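Local coordinates for uncharacterized protein AF_1514 (Archaeoglobus fulgidus DSM 4304, PDB 3C0F) that is of unknown function but adopts a hot dog fold, with helices packed on a curved antiparallel beta sheet, at residues K13-E18 and N75-Y80; D33-S38 and R82-G87. All coordinates share one frame; numbering follows the deposited sequence.

Contact 1: K13-E18 and N75-Y80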
loop_
_atom_site.group_PDB
_atom_site.type_symbol
_atom_site.label_atom_id
_atom_site.label_comp_id
_atom_site.label_asym_id
_atom_site.label_seq_id
_atom_site.Cartn_x
_atom_site.Cartn_y
_atom_site.Cartn_z
ATOM N N LYS A 13 -11.386 2.212 -9.103
ATOM C CA LYS A 13 -11.338 2.424 -10.545
ATOM C C LYS A 13 -10.415 1.419 -11.235
ATOM O O LYS A 13 -9.522 0.841 -10.605
ATOM C CB LYS A 13 -10.912 3.861 -10.873
ATOM C CG LYS A 13 -9.449 4.188 -10.592
ATOM C CD LYS A 13 -9.097 5.564 -11.130
ATOM C CE LYS A 13 -7.646 5.913 -10.867
ATOM N NZ LYS A 13 -7.326 7.278 -11.368
ATOM N N GLU A 14 -10.648 1.213 -12.527
ATOM C CA GLU A 14 -9.768 0.390 -13.348
ATOM C C GLU A 14 -8.546 1.202 -13.764
ATOM O O GLU A 14 -8.656 2.399 -14.053
ATOM C CB GLU A 14 -10.505 -0.136 -14.582
ATOM C CG GLU A 14 -11.609 -1.152 -14.281
ATOM C CD GLU A 14 -11.085 -2.554 -13.974
ATOM O OE1 GLU A 14 -9.856 -2.782 -14.028
ATOM O OE2 GLU A 14 -11.917 -3.440 -13.681
ATOM N N VAL A 15 -7.386 0.550 -13.776
ATOM C CA VAL A 15 -6.131 1.204 -14.137
ATOM C C VAL A 15 -5.441 0.526 -15.318
ATOM O O VAL A 15 -5.503 -0.699 -15.471
ATOM C CB VAL A 15 -5.137 1.304 -12.938
ATOM C CG1 VAL A 15 -5.669 2.258 -11.872
ATOM C CG2 VAL A 15 -4.829 -0.076 -12.344
ATOM N N SER A 16 -4.793 1.339 -16.145
ATOM C CA SER A 16 -3.940 0.848 -17.220
ATOM C C SER A 16 -2.561 0.535 -16.655
ATOM O O SER A 16 -2.266 0.869 -15.504
ATOM C CB SER A 16 -3.818 1.905 -18.317
ATOM O OG SER A 16 -3.063 3.014 -17.855
ATOM N N LEU A 17 -1.717 -0.101 -17.463
ATOM C CA LEU A 17 -0.343 -0.385 -17.055
ATOM C C LEU A 17 0.415 0.901 -16.705
ATOM O O LEU A 17 1.084 0.964 -15.672
ATOM C CB LEU A 17 0.395 -1.185 -18.137
ATOM C CG LEU A 17 1.918 -1.361 -18.041
ATOM C CD1 LEU A 17 2.363 -2.017 -16.729
ATOM C CD2 LEU A 17 2.425 -2.150 -19.240
ATOM N N GLU A 18 0.288 1.917 -17.560
ATOM C CA GLU A 18 0.950 3.210 -17.358
ATOM C C GLU A 18 0.483 3.884 -16.063
ATOM O O GLU A 18 1.300 4.368 -15.279
ATOM C CB GLU A 18 0.717 4.135 -18.559
ATOM C CG GLU A 18 1.362 5.517 -18.430
ATOM C CD GLU A 18 1.250 6.363 -19.692
ATOM O OE1 GLU A 18 0.426 6.043 -20.576
ATOM O OE2 GLU A 18 1.993 7.361 -19.797
ATOM N N ASN A 75 -3.905 -2.814 -8.101
ATOM C CA ASN A 75 -4.920 -3.722 -8.647
ATOM C C ASN A 75 -4.286 -5.015 -9.194
ATOM O O ASN A 75 -3.635 -5.740 -8.437
ATOM C CB ASN A 75 -5.819 -3.001 -9.666
ATOM C CG ASN A 75 -6.685 -1.921 -9.022
ATOM O OD1 ASN A 75 -6.598 -1.671 -7.815
ATOM N ND2 ASN A 75 -7.526 -1.272 -9.829
ATOM N N GLN A 76 -4.435 -5.281 -10.494
ATOM C CA GLN A 76 -3.932 -6.523 -11.097
ATOM C C GLN A 76 -2.419 -6.553 -11.365
ATOM O O GLN A 76 -1.877 -7.590 -11.756
ATOM C CB GLN A 76 -4.695 -6.854 -12.390
ATOM C CG GLN A 76 -4.411 -5.921 -13.569
ATOM C CD GLN A 76 -5.410 -4.782 -13.688
ATOM O OE1 GLN A 76 -5.838 -4.202 -12.689
ATOM N NE2 GLN A 76 -5.786 -4.457 -14.922
ATOM N N PHE A 77 -1.750 -5.419 -11.173
ATOM C CA PHE A 77 -0.324 -5.295 -11.502
ATOM C C PHE A 77 0.565 -5.465 -10.274
ATOM O O PHE A 77 0.219 -5.007 -9.186
ATOM C CB PHE A 77 -0.038 -3.940 -12.160
ATOM C CG PHE A 77 -0.793 -3.709 -13.439
ATOM C CD1 PHE A 77 -0.278 -4.156 -14.655
ATOM C CD2 PHE A 77 -2.018 -3.041 -13.430
ATOM C CE1 PHE A 77 -0.975 -3.948 -15.848
ATOM C CE2 PHE A 77 -2.725 -2.826 -14.619
ATOM C CZ PHE A 77 -2.204 -3.284 -15.828
ATOM N N GLU A 78 1.702 -6.135 -10.453
ATOM C CA GLU A 78 2.724 -6.212 -9.406
ATOM C C GLU A 78 4.021 -5.626 -9.938
ATOM O O GLU A 78 4.460 -5.965 -11.041
ATOM C CB GLU A 78 2.955 -7.647 -8.913
ATOM C CG GLU A 78 1.701 -8.379 -8.449
ATOM C CD GLU A 78 1.079 -9.199 -9.559
ATOM O OE1 GLU A 78 1.826 -9.930 -10.241
ATOM O OE2 GLU A 78 -0.153 -9.116 -9.751
ATOM N N PHE A 79 4.617 -4.740 -9.146
ATOM C CA PHE A 79 5.856 -4.066 -9.511
ATOM C C PHE A 79 6.934 -4.407 -8.494
ATOM O O PHE A 79 6.716 -4.288 -7.292
ATOM C CB PHE A 79 5.648 -2.549 -9.541
ATOM C CG PHE A 79 4.633 -2.096 -10.551
ATOM C CD1 PHE A 79 5.021 -1.785 -11.846
ATOM C CD2 PHE A 79 3.287 -1.976 -10.203
ATOM C CE1 PHE A 79 4.083 -1.364 -12.793
ATOM C CE2 PHE A 79 2.340 -1.557 -11.142
ATOM C CZ PHE A 79 2.739 -1.256 -12.438
ATOM N N TYR A 80 8.095 -4.824 -8.984
ATOM C CA TYR A 80 9.207 -5.176 -8.109
ATOM C C TYR A 80 10.326 -4.147 -8.241
ATOM O O TYR A 80 10.900 -3.974 -9.323
ATOM C CB TYR A 80 9.699 -6.594 -8.416
ATOM C CG TYR A 80 8.665 -7.659 -8.125
ATOM C CD1 TYR A 80 8.632 -8.304 -6.888
ATOM C CD2 TYR A 80 7.705 -8.009 -9.078
ATOM C CE1 TYR A 80 7.672 -9.279 -6.611
ATOM C CE2 TYR A 80 6.743 -8.979 -8.811
ATOM C CZ TYR A 80 6.732 -9.605 -7.576
ATOM O OH TYR A 80 5.783 -10.564 -7.309
HETATM O O HOH W 1 -7.585 -2.165 -12.571
HETATM O O HOH W 2 -7.824 -2.472 -15.790
#
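The Phe77 ring meets the chain of Val15 to Leu17 with one face and one edge. Leu17 CA sits over that face, 4.1 Å from the ring centroid and 30° off the normal, an off-centre CH-pi contact. The opposite face carries CG of the neighbouring Gln76, displaced toward the rim. Val15 O lies at the edge, in the ring plane, 3.6 Å from Phe77 CE2. The Leu17 side chain crosses the Phe77 side chain at about a right angle. Its CB is 3.8 Å from Phe77 CE1. Leu17 CG is anti to the backbone N (chi1 168°), and CD1 beyond it packs against the CD1-CE1 side of the Phe77 ring and reaches Phe79 CE1 more loosely. Leu17 O lies at the edge of the Phe79 ring.

The protein has a hot dog fold, and here the start of helix 17-23 and the loop before it pack on one face of its sheet, through Phe77 and Phe79 of strand 77-84. Ser16 is the N-cap of the helix. It caps a backbone N with its side chain, and Glu19 OE1 accepts from Ser16 N, the reciprocal pattern of a capping box. Ala20 also packs on both phenylalanines.

Asn75 and Gln76 form the polar end. Asn75 ND2 makes a weak bond to Lys13 O, at 3.0 Å and 128°. Asn75 OD1 accepts from Leu11 N, so the amide is held at both ends. Val15 CG2 lies 3.9 Å from Asn75 ND2. Two waters fill in the rest. The first accepts from Val15 N and from Asn75 ND2, and also bonds Glu14 OE1 and Gln76 OE1. The second accepts from Gln76 NE2, and its other neighbours are Glu14 OE1, at 2.7 Å, and Val15 O.

Contact 2: D33-S38 and R82-G87; sequences DGILLS and RIEVEG
Ile35 and Arg82 lie side by side and point the same way from one face of the sheet. Ile35 CB sits over a face of the Arg82 guanidinium, and Ile35 CG2 is 3.7 Å from Arg82 NH2. The arginine runs extended to CD and then bends at chi3 (68°), which carries NE back toward Glu84. Glu84 OE2 lies in the guanidinium plane. Arg82 grips this oxygen side-on in a salt bridge, with NE at 2.9 Å on the anti lone pair and NH2 at 3.1 Å nearly along the C-O axis. Arg82 NH1 bonds Arg66 O. The Ile35 and Glu84 side chains cross obliquely, with Ile35 CG1 3.7 Å from Glu84 OE2. Leu37 CD2 meets Arg82 NH1 at 3.6 Å.

Beneath them strands 33-41 and 77-84 pair antiparallel. Asp33 with Glu84 and Ile35 with Arg82 are hydrogen-bonded pairs. Gly34 with Ile83 is the non-hydrogen-bonded pair between them, and Ile83 CD1 lies 3.9 Å from Gly34 CA on the other face. An alanine in place of Glu84 would probably leave Arg82 NE and NH2 without their carboxylate mate and open a gap beside Ile35 CG1.

Asp33 OD2 is 4.8 Å from Glu84 OE1, a like-charge pair. The arginine on OE2 probably offsets part of that repulsion, while Ile35 carbons lie against both Arg82 and Glu84, and Leu37 CD2 against the arginine.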
loop_
_atom_site.group_PDB
_atom_site.type_symbol
_atom_site.label_atom_id
_atom_site.label_comp_id
_atom_site.label_asym_id
_atom_site.label_seq_id
_atom_site.Cartn_x
_atom_site.Cartn_y
_atom_site.Cartn_z
ATOM N N ASP A 33 15.375 6.023 -4.074
ATOM C CA ASP A 33 15.459 5.940 -5.526
ATOM C C ASP A 33 14.925 4.584 -6.001
ATOM O O ASP A 33 15.585 3.553 -5.835
ATOM C CB ASP A 33 16.916 6.133 -5.962
ATOM C CG ASP A 33 17.061 6.466 -7.437
ATOM O OD1 ASP A 33 16.080 6.331 -8.206
ATOM O OD2 ASP A 33 18.180 6.873 -7.823
ATOM N N GLY A 34 13.735 4.603 -6.598
ATOM C CA GLY A 34 13.044 3.384 -7.015
ATOM C C GLY A 34 13.484 2.871 -8.373
ATOM O O GLY A 34 13.100 3.419 -9.408
ATOM N N ILE A 35 14.299 1.820 -8.363
ATOM C CA ILE A 35 14.722 1.158 -9.594
ATOM C C ILE A 35 13.726 0.043 -9.907
ATOM O O ILE A 35 13.726 -1.000 -9.249
ATOM C CB ILE A 35 16.155 0.557 -9.465
ATOM C CG1 ILE A 35 17.149 1.569 -8.855
ATOM C CG2 ILE A 35 16.630 -0.039 -10.799
ATOM C CD1 ILE A 35 17.309 2.875 -9.620
ATOM N N LEU A 36 12.873 0.269 -10.903
ATOM C CA LEU A 36 11.887 -0.735 -11.298
ATOM C C LEU A 36 12.558 -1.881 -12.046
ATOM O O LEU A 36 13.164 -1.678 -13.103
ATOM C CB LEU A 36 10.764 -0.122 -12.140
ATOM C CG LEU A 36 9.631 -1.075 -12.550
ATOM C CD1 LEU A 36 8.950 -1.739 -11.346
ATOM C CD2 LEU A 36 8.613 -0.335 -13.396
ATOM N N LEU A 37 12.441 -3.082 -11.489
ATOM C CA LEU A 37 13.109 -4.260 -12.040
ATOM C C LEU A 37 12.190 -5.102 -12.925
ATOM O O LEU A 37 12.596 -5.546 -13.999
ATOM C CB LEU A 37 13.715 -5.110 -10.916
ATOM C CG LEU A 37 14.816 -4.454 -10.075
ATOM C CD1 LEU A 37 15.067 -5.260 -8.807
ATOM C CD2 LEU A 37 16.108 -4.268 -10.866
ATOM N N SER A 38 10.959 -5.322 -12.474
ATOM C CA SER A 38 10.009 -6.138 -13.229
ATOM C C SER A 38 8.554 -5.770 -12.950
ATOM O O SER A 38 8.239 -5.168 -11.921
ATOM C CB SER A 38 10.243 -7.633 -12.958
ATOM O OG SER A 38 9.907 -7.975 -11.627
ATOM N N ARG A 82 14.005 -2.305 -6.676
ATOM C CA ARG A 82 15.147 -2.137 -5.780
ATOM C C ARG A 82 15.183 -0.668 -5.353
ATOM O O ARG A 82 15.482 0.218 -6.159
ATOM C CB ARG A 82 16.467 -2.553 -6.446
ATOM C CG ARG A 82 17.706 -2.390 -5.536
ATOM C CD ARG A 82 19.003 -2.865 -6.197
ATOM N NE ARG A 82 19.404 -2.015 -7.320
ATOM C CZ ARG A 82 19.400 -2.393 -8.599
ATOM N NH1 ARG A 82 19.029 -3.621 -8.942
ATOM N NH2 ARG A 82 19.781 -1.542 -9.540
ATOM N N ILE A 83 14.840 -0.413 -4.092
ATOM C CA ILE A 83 14.900 0.934 -3.539
ATOM C C ILE A 83 16.337 1.209 -3.108
ATOM O O ILE A 83 16.872 0.532 -2.225
ATOM C CB ILE A 83 13.929 1.132 -2.338
ATOM C CG1 ILE A 83 12.481 0.754 -2.709
ATOM C CG2 ILE A 83 14.029 2.564 -1.778
ATOM C CD1 ILE A 83 11.832 1.604 -3.814
ATOM N N GLU A 84 16.960 2.182 -3.764
ATOM C CA GLU A 84 18.322 2.584 -3.441
ATOM C C GLU A 84 18.311 3.844 -2.588
ATOM O O GLU A 84 17.536 4.771 -2.839
ATOM C CB GLU A 84 19.148 2.790 -4.714
ATOM C CG GLU A 84 19.392 1.496 -5.497
ATOM C CD GLU A 84 20.235 1.686 -6.749
ATOM O OE1 GLU A 84 20.662 2.828 -7.042
ATOM O OE2 GLU A 84 20.469 0.678 -7.447
ATOM N N VAL A 85 19.160 3.852 -1.565
ATOM C CA VAL A 85 19.292 4.993 -0.658
ATOM C C VAL A 85 20.727 5.526 -0.664
ATOM O O VAL A 85 21.657 4.826 -1.081
ATOM C CB VAL A 85 18.842 4.646 0.791
ATOM C CG1 VAL A 85 17.340 4.347 0.840
ATOM C CG2 VAL A 85 19.651 3.479 1.361
ATOM N N GLU A 86 20.897 6.762 -0.199
ATOM C CA GLU A 86 22.201 7.429 -0.212
ATOM C C GLU A 86 23.187 6.757 0.742
ATOM O O GLU A 86 24.388 6.703 0.463
ATOM C CB GLU A 86 22.055 8.918 0.121
ATOM C CG GLU A 86 21.189 9.700 -0.869
ATOM C CD GLU A 86 21.104 11.183 -0.544
ATOM O OE1 GLU A 86 19.976 11.699 -0.399
ATOM O OE2 GLU A 86 22.161 11.835 -0.432
ATOM N N GLY A 87 22.658 6.249 1.858
ATOM C CA GLY A 87 23.429 5.508 2.864
ATOM C C GLY A 87 24.778 6.143 3.186
ATOM O O GLY A 87 25.354 5.898 4.245
#

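How the contacts relate
From the N terminus, the chain first lays down 13-18 and enters helix 17-23. It then passes through strand 33-41, which supplies 33-38. Strand 47-48 and helix 58-65 follow before the chain returns at 75-80, where contact 1 closes a loop of 56 residues. A few residues later 82-87 closes contact 2 over 43 residues. The segments alternate, so the two loops cross rather than nest. Both use strand 77-84, with their centres about 19 Å apart. Contact 1 ties the helix start to that strand; contact 2 ties the strand to its sheet neighbour. Between them, Leu37 and Ser38 face Tyr80 in a classic beta bulge.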